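Matching sites in cellulase from Bacteroides salanitronis, a protein that probably hydrolyses beta-1,4-glucosidic bonds in cellulose and related plant polysaccharides as a broad-specificity endoglucanase of family GH5 (PDB 6WQY (chain A, 1.05 Å), residues G34-N39 and S74-V79), and in its relative cellulase from Uncultured bacterium (PDB 6XSO (chain B, 1.50 Å), residues G32-N37 and A78-V83). One frame, after least-squares fit of the local backbone (RMSD 0.19 Å); residues are numbered along the deposited sequences.

Structure 1 (6WQY).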
loop_
_atom_site.group_PDB
_atom_site.type_symbol
_atom_site.label_atom_id
_atom_site.label_comp_id
_atom_site.label_asym_id
_atom_site.label_seq_id
_atom_site.Cartn_x
_atom_site.Cartn_y
_atom_site.Cartn_z
ATOM N N GLY A 34 6.940 3.680 -6.385
ATOM C CA GLY A 34 6.292 4.226 -5.215
ATOM C C GLY A 34 7.108 4.112 -3.935
ATOM O O GLY A 34 8.060 3.352 -3.820
ATOM N N TRP A 35 6.646 4.858 -2.933
ATOM C CA TRP A 35 7.265 4.926 -1.617
ATOM C C TRP A 35 6.163 5.127 -0.591
ATOM O O TRP A 35 5.250 5.921 -0.814
ATOM C CB TRP A 35 8.249 6.084 -1.598
ATOM C CG TRP A 35 9.075 6.290 -0.361
ATOM C CD1 TRP A 35 10.319 5.780 -0.117
ATOM C CD2 TRP A 35 8.766 7.140 0.751
ATOM N NE1 TRP A 35 10.812 6.267 1.077
ATOM C CE2 TRP A 35 9.874 7.100 1.635
ATOM C CE3 TRP A 35 7.677 7.951 1.072
ATOM C CZ2 TRP A 35 9.902 7.829 2.835
ATOM C CZ3 TRP A 35 7.701 8.661 2.260
ATOM C CH2 TRP A 35 8.814 8.606 3.119
ATOM N N ASN A 36 6.268 4.419 0.538
ATOM C CA ASN A 36 5.322 4.554 1.637
ATOM C C ASN A 36 5.849 5.461 2.736
ATOM O O ASN A 36 6.970 5.270 3.221
ATOM C CB ASN A 36 5.068 3.205 2.341
ATOM C CG ASN A 36 4.095 2.312 1.618
ATOM O OD1 ASN A 36 2.889 2.365 1.873
ATOM N ND2 ASN A 36 4.609 1.460 0.752
ATOM N N LEU A 37 5.008 6.395 3.164
ATOM C CA LEU A 37 5.253 7.234 4.343
ATOM C C LEU A 37 4.853 6.435 5.586
ATOM O O LEU A 37 3.765 6.575 6.140
ATOM C CB LEU A 37 4.437 8.513 4.213
ATOM C CG LEU A 37 4.634 9.549 5.315
ATOM C CD1 LEU A 37 6.021 10.133 5.278
ATOM C CD2 LEU A 37 3.580 10.626 5.207
ATOM N N GLY A 38 5.736 5.513 5.998
ATOM C CA GLY A 38 5.398 4.554 7.033
ATOM C C GLY A 38 5.754 5.022 8.438
ATOM O O GLY A 38 6.589 5.892 8.651
ATOM N N ASN A 39 5.122 4.373 9.421
ATOM C CA ASN A 39 5.261 4.761 10.831
ATOM C C ASN A 39 5.042 6.259 11.010
ATOM O O ASN A 39 5.746 6.929 11.761
ATOM C CB ASN A 39 6.583 4.306 11.436
ATOM C CG ASN A 39 6.608 2.826 11.763
ATOM O OD1 ASN A 39 5.728 2.084 11.384
ATOM N ND2 ASN A 39 7.642 2.400 12.485
ATOM N N SER A 74 5.180 8.171 -7.002
ATOM C CA SER A 74 3.952 8.062 -6.237
ATOM C C SER A 74 4.276 7.787 -4.774
ATOM O O SER A 74 5.258 7.108 -4.470
ATOM C CB SER A 74 3.105 6.894 -6.768
ATOM O OG SER A 74 2.841 7.039 -8.155
ATOM N N VAL A 75 3.420 8.269 -3.873
ATOM C CA VAL A 75 3.583 8.023 -2.442
ATOM C C VAL A 75 2.306 7.436 -1.876
ATOM O O VAL A 75 1.222 8.014 -2.038
ATOM C CB VAL A 75 3.941 9.316 -1.690
ATOM C CG1 VAL A 75 4.064 9.059 -0.210
ATOM C CG2 VAL A 75 5.232 9.884 -2.228
ATOM N N ARG A 76 2.435 6.330 -1.144
ATOM C CA ARG A 76 1.339 5.805 -0.346
ATOM C C ARG A 76 1.457 6.383 1.049
ATOM O O ARG A 76 2.535 6.359 1.662
ATOM C CB ARG A 76 1.375 4.281 -0.338
ATOM C CG ARG A 76 0.262 3.607 0.462
ATOM C CD ARG A 76 0.165 2.147 0.094
ATOM N NE ARG A 76 -0.785 1.340 0.846
ATOM C CZ ARG A 76 -0.505 0.635 1.933
ATOM N NH1 ARG A 76 0.673 0.722 2.531
ATOM N NH2 ARG A 76 -1.442 -0.168 2.420
ATOM N N ILE A 77 0.347 6.933 1.524
ATOM C CA ILE A 77 0.227 7.618 2.802
ATOM C C ILE A 77 -0.734 6.779 3.640
ATOM O O ILE A 77 -1.958 7.007 3.627
ATOM C CB ILE A 77 -0.321 9.045 2.604
ATOM C CG1 ILE A 77 0.569 9.871 1.668
ATOM C CG2 ILE A 77 -0.479 9.741 3.953
ATOM C CD1 ILE A 77 -0.115 11.091 1.086
ATOM N N PRO A 78 -0.241 5.794 4.381
ATOM C CA PRO A 78 -1.119 5.047 5.287
ATOM C C PRO A 78 -1.658 5.987 6.351
ATOM O O PRO A 78 -0.913 6.801 6.907
ATOM C CB PRO A 78 -0.204 3.974 5.877
ATOM C CG PRO A 78 1.153 4.318 5.518
ATOM C CD PRO A 78 1.142 5.299 4.400
ATOM N N VAL A 79 -2.954 5.857 6.661
ATOM C CA VAL A 79 -3.581 6.707 7.671
ATOM C C VAL A 79 -4.364 5.818 8.632
ATOM O O VAL A 79 -5.300 5.125 8.217
ATOM C CB VAL A 79 -4.530 7.760 7.074
ATOM C CG1 VAL A 79 -5.104 8.618 8.207
ATOM C CG2 VAL A 79 -3.826 8.625 6.050
HETATM O O HOH W 1 1.502 8.135 6.733
#

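Structure 2 (6XSO).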
loop_
_atom_site.group_PDB
_atom_site.type_symbol
_atom_site.label_atom_id
_atom_site.label_comp_id
_atom_site.label_asym_id
_atom_site.label_seq_id
_atom_site.Cartn_x
_atom_site.Cartn_y
_atom_site.Cartn_z
ATOM N N GLY B 32 6.990 3.700 -6.389
ATOM C CA GLY B 32 6.421 4.411 -5.266
ATOM C C GLY B 32 7.141 4.126 -3.956
ATOM O O GLY B 32 8.000 3.247 -3.858
ATOM N N TRP B 33 6.735 4.872 -2.926
ATOM C CA TRP B 33 7.298 4.770 -1.592
ATOM C C TRP B 33 6.183 4.988 -0.587
ATOM O O TRP B 33 5.233 5.728 -0.860
ATOM C CB TRP B 33 8.328 5.860 -1.380
ATOM C CG TRP B 33 9.030 5.828 -0.047
ATOM C CD1 TRP B 33 9.815 4.823 0.459
ATOM C CD2 TRP B 33 9.023 6.863 0.938
ATOM N NE1 TRP B 33 10.308 5.183 1.692
ATOM C CE2 TRP B 33 9.830 6.431 2.007
ATOM C CE3 TRP B 33 8.428 8.128 1.010
ATOM C CZ2 TRP B 33 10.056 7.220 3.132
ATOM C CZ3 TRP B 33 8.647 8.900 2.135
ATOM C CH2 TRP B 33 9.450 8.448 3.175
ATOM N N ASN B 34 6.320 4.344 0.582
ATOM C CA ASN B 34 5.390 4.489 1.698
ATOM C C ASN B 34 5.938 5.446 2.750
ATOM O O ASN B 34 7.027 5.223 3.293
ATOM C CB ASN B 34 5.161 3.160 2.427
ATOM C CG ASN B 34 4.194 2.286 1.746
ATOM O OD1 ASN B 34 2.997 2.349 1.992
ATOM N ND2 ASN B 34 4.706 1.417 0.885
ATOM N N LEU B 35 5.133 6.445 3.115
ATOM C CA LEU B 35 5.398 7.297 4.279
ATOM C C LEU B 35 4.949 6.561 5.543
ATOM O O LEU B 35 3.968 6.908 6.210
ATOM C CB LEU B 35 4.664 8.615 4.116
ATOM C CG LEU B 35 5.013 9.683 5.167
ATOM C CD1 LEU B 35 6.368 10.319 4.948
ATOM C CD2 LEU B 35 3.914 10.764 5.203
ATOM N N GLY B 36 5.668 5.471 5.843
ATOM C CA GLY B 36 5.231 4.570 6.892
ATOM C C GLY B 36 5.547 5.056 8.307
ATOM O O GLY B 36 6.423 5.890 8.554
ATOM N N ASN B 37 4.789 4.493 9.261
ATOM C CA ASN B 37 4.964 4.741 10.691
ATOM C C ASN B 37 4.759 6.217 11.040
ATOM O O ASN B 37 5.358 6.745 11.983
ATOM C CB ASN B 37 6.321 4.237 11.202
ATOM C CG ASN B 37 6.389 2.723 11.372
ATOM O OD1 ASN B 37 5.474 1.961 11.019
ATOM N ND2 ASN B 37 7.504 2.279 11.928
ATOM N N ALA B 78 5.032 8.210 -7.038
ATOM C CA ALA B 78 3.831 7.962 -6.253
ATOM C C ALA B 78 4.227 7.748 -4.804
ATOM O O ALA B 78 5.297 7.201 -4.520
ATOM C CB ALA B 78 3.089 6.724 -6.787
ATOM N N ILE B 79 3.349 8.186 -3.899
ATOM C CA ILE B 79 3.538 8.029 -2.464
ATOM C C ILE B 79 2.268 7.402 -1.893
ATOM O O ILE B 79 1.166 7.906 -2.137
ATOM C CB ILE B 79 3.820 9.378 -1.776
ATOM C CG1 ILE B 79 4.979 10.156 -2.422
ATOM C CG2 ILE B 79 4.084 9.162 -0.276
ATOM C CD1 ILE B 79 6.361 9.535 -2.264
ATOM N N ARG B 80 2.422 6.306 -1.145
ATOM C CA ARG B 80 1.347 5.793 -0.307
ATOM C C ARG B 80 1.477 6.447 1.065
ATOM O O ARG B 80 2.558 6.426 1.669
ATOM C CB ARG B 80 1.400 4.267 -0.185
ATOM C CG ARG B 80 0.308 3.644 0.733
ATOM C CD ARG B 80 0.183 2.215 0.416
ATOM N NE ARG B 80 -0.741 1.370 1.168
ATOM C CZ ARG B 80 -0.406 0.558 2.169
ATOM N NH1 ARG B 80 0.804 0.600 2.715
ATOM N NH2 ARG B 80 -1.317 -0.264 2.667
ATOM N N VAL B 81 0.371 7.007 1.551
ATOM C CA VAL B 81 0.298 7.721 2.826
ATOM C C VAL B 81 -0.654 6.904 3.696
ATOM O O VAL B 81 -1.867 7.164 3.710
ATOM C CB VAL B 81 -0.173 9.170 2.629
ATOM C CG1 VAL B 81 -0.329 9.875 3.976
ATOM C CG2 VAL B 81 0.841 9.939 1.762
ATOM N N PRO B 82 -0.162 5.896 4.410
ATOM C CA PRO B 82 -1.044 5.144 5.310
ATOM C C PRO B 82 -1.563 6.028 6.430
ATOM O O PRO B 82 -0.834 6.837 7.003
ATOM C CB PRO B 82 -0.143 4.043 5.875
ATOM C CG PRO B 82 1.127 4.128 5.168
ATOM C CD PRO B 82 1.230 5.430 4.462
ATOM N N VAL B 83 -2.836 5.842 6.772
ATOM C CA VAL B 83 -3.461 6.626 7.829
ATOM C C VAL B 83 -4.236 5.686 8.739
ATOM O O VAL B 83 -5.015 4.856 8.257
ATOM C CB VAL B 83 -4.425 7.702 7.279
ATOM C CG1 VAL B 83 -4.988 8.545 8.405
ATOM C CG2 VAL B 83 -3.759 8.603 6.288
HETATM O O HOH W 2 1.579 8.243 6.836
#

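Structure 1 (6WQY)
Parallel strands 34-37 and 74-77, the first two of the closed eight-stranded TIM barrel of this glycosyl hydrolase domain within a longer protein, pair Trp35 with Val75 and Asn36 with Arg76. Backbone hydrogen bonds (2.9 to 3.1 Å) join Trp35 N to Ser74 O, Arg76 N to Trp35 O and Leu37 N to Arg76 O. Inside, extended Arg76 donates NH1 to Asn36 OD1 at 2.8 Å (166° at the hydrogen), amide and guanidinium planes 82° apart. Salt bridges hold it between Glu170 and Glu309 of strands 167-170 and 305-310. Facing the helices, Val75 CG1, anti to the backbone N (chi1 178°), thereby meets Trp35 CE3 at 4.0 Å; Trp35 NE1 hydrogen-bonds Asp346 OD2. Ser74, beside Phe343, hydrogen-bonds through OG to Leu31 O and Asn114 ND2; Ile77 packs on Val104. Leu37 O and Pro78 O each lie 2.8 Å from water 1.

Structure 2 (6XSO)
Parallel beta pairing sets Trp33 beside Ile79 and Asn34 beside Arg80. Its backbone hydrogen bonds (2.9 to 3.2 Å) join Trp33 N to Ala78 O, Arg80 N to Trp33 O and Leu35 N to Arg80 O. Inside the barrel, extended Arg80 donates NH1 to Asn34 OD1 at 2.9 Å (169° at the hydrogen), amide and guanidinium planes 88° apart. Salt bridges hold this arginine between Glu171 and Glu308 of strands 168-171 and 304-309. Facing the helices, Ile79 reaches Trp33 CE3 with CD1, at 4.1 Å; CG1 lies anti to the carbonyl carbon, and chi2 of -68° directs the terminal methyl to the indole. Trp33 NE1 hydrogen-bonds Met350 O. Ala78 lies beside Phe347; Val81 packs on Val106. At the far end, Leu35 O and Pro82 O each stand 2.8 Å from water 2.

What differs
Both structures keep the same parallel strand pairing, with CA atoms coincident within the error. The side chains of Asn36(A), Leu37(A) and Arg76(A) and their counterparts hold their places, as does the bond from Arg76(A) NH1 to Asn36(A) OD1, matched by Arg80(B) NH1 to Asn34(B) OD1; waters 1 and 2 occupy one site. The differences therefore lie in side chains on an unmoved backbone. At Ser74(A) against Ala78(B) the CB atoms coincide, but the hydroxyl OG has no counterpart in Ala78(B). The bonds that OG makes to Leu31(A) O and Asn114(A) ND2 thus cannot come from Ala78(B), whereas the backbone oxygen of either residue still accepts from the tryptophan N. At Val75(A) against Ile79(B) both branches are retained by place: CG1 of Val75(A) and CG2 of Ile79(B) are 0.1 Å apart, and CG2 of Val75(A) and CG1 of Ile79(B) 0.4 Å apart. Contact with the indole persists, through CG1 of Val75(A) and through CD1 of Ile79(B). The indole itself sits differently within one rotamer: chi2 is 92° in Trp35(A) and 61° in Trp33(B), with CB atoms 0.3 Å apart after superposition, and the place of NE1 of Trp35(A) is left. The small turns and the shift of CB act together here, and the geometry names no cause. At Ile77(A) against Val81(B) the branches again coincide, CG1 of Ile77(A) lying 0.3 Å apart from CG2 of Val81(B) and CG2 of Ile77(A) 0.2 Å apart from CG1 of Val81(B). What Val81(B) lacks is an equivalent of the terminal CD1 of Ile77(A), so its buried side chain is one methyl shorter.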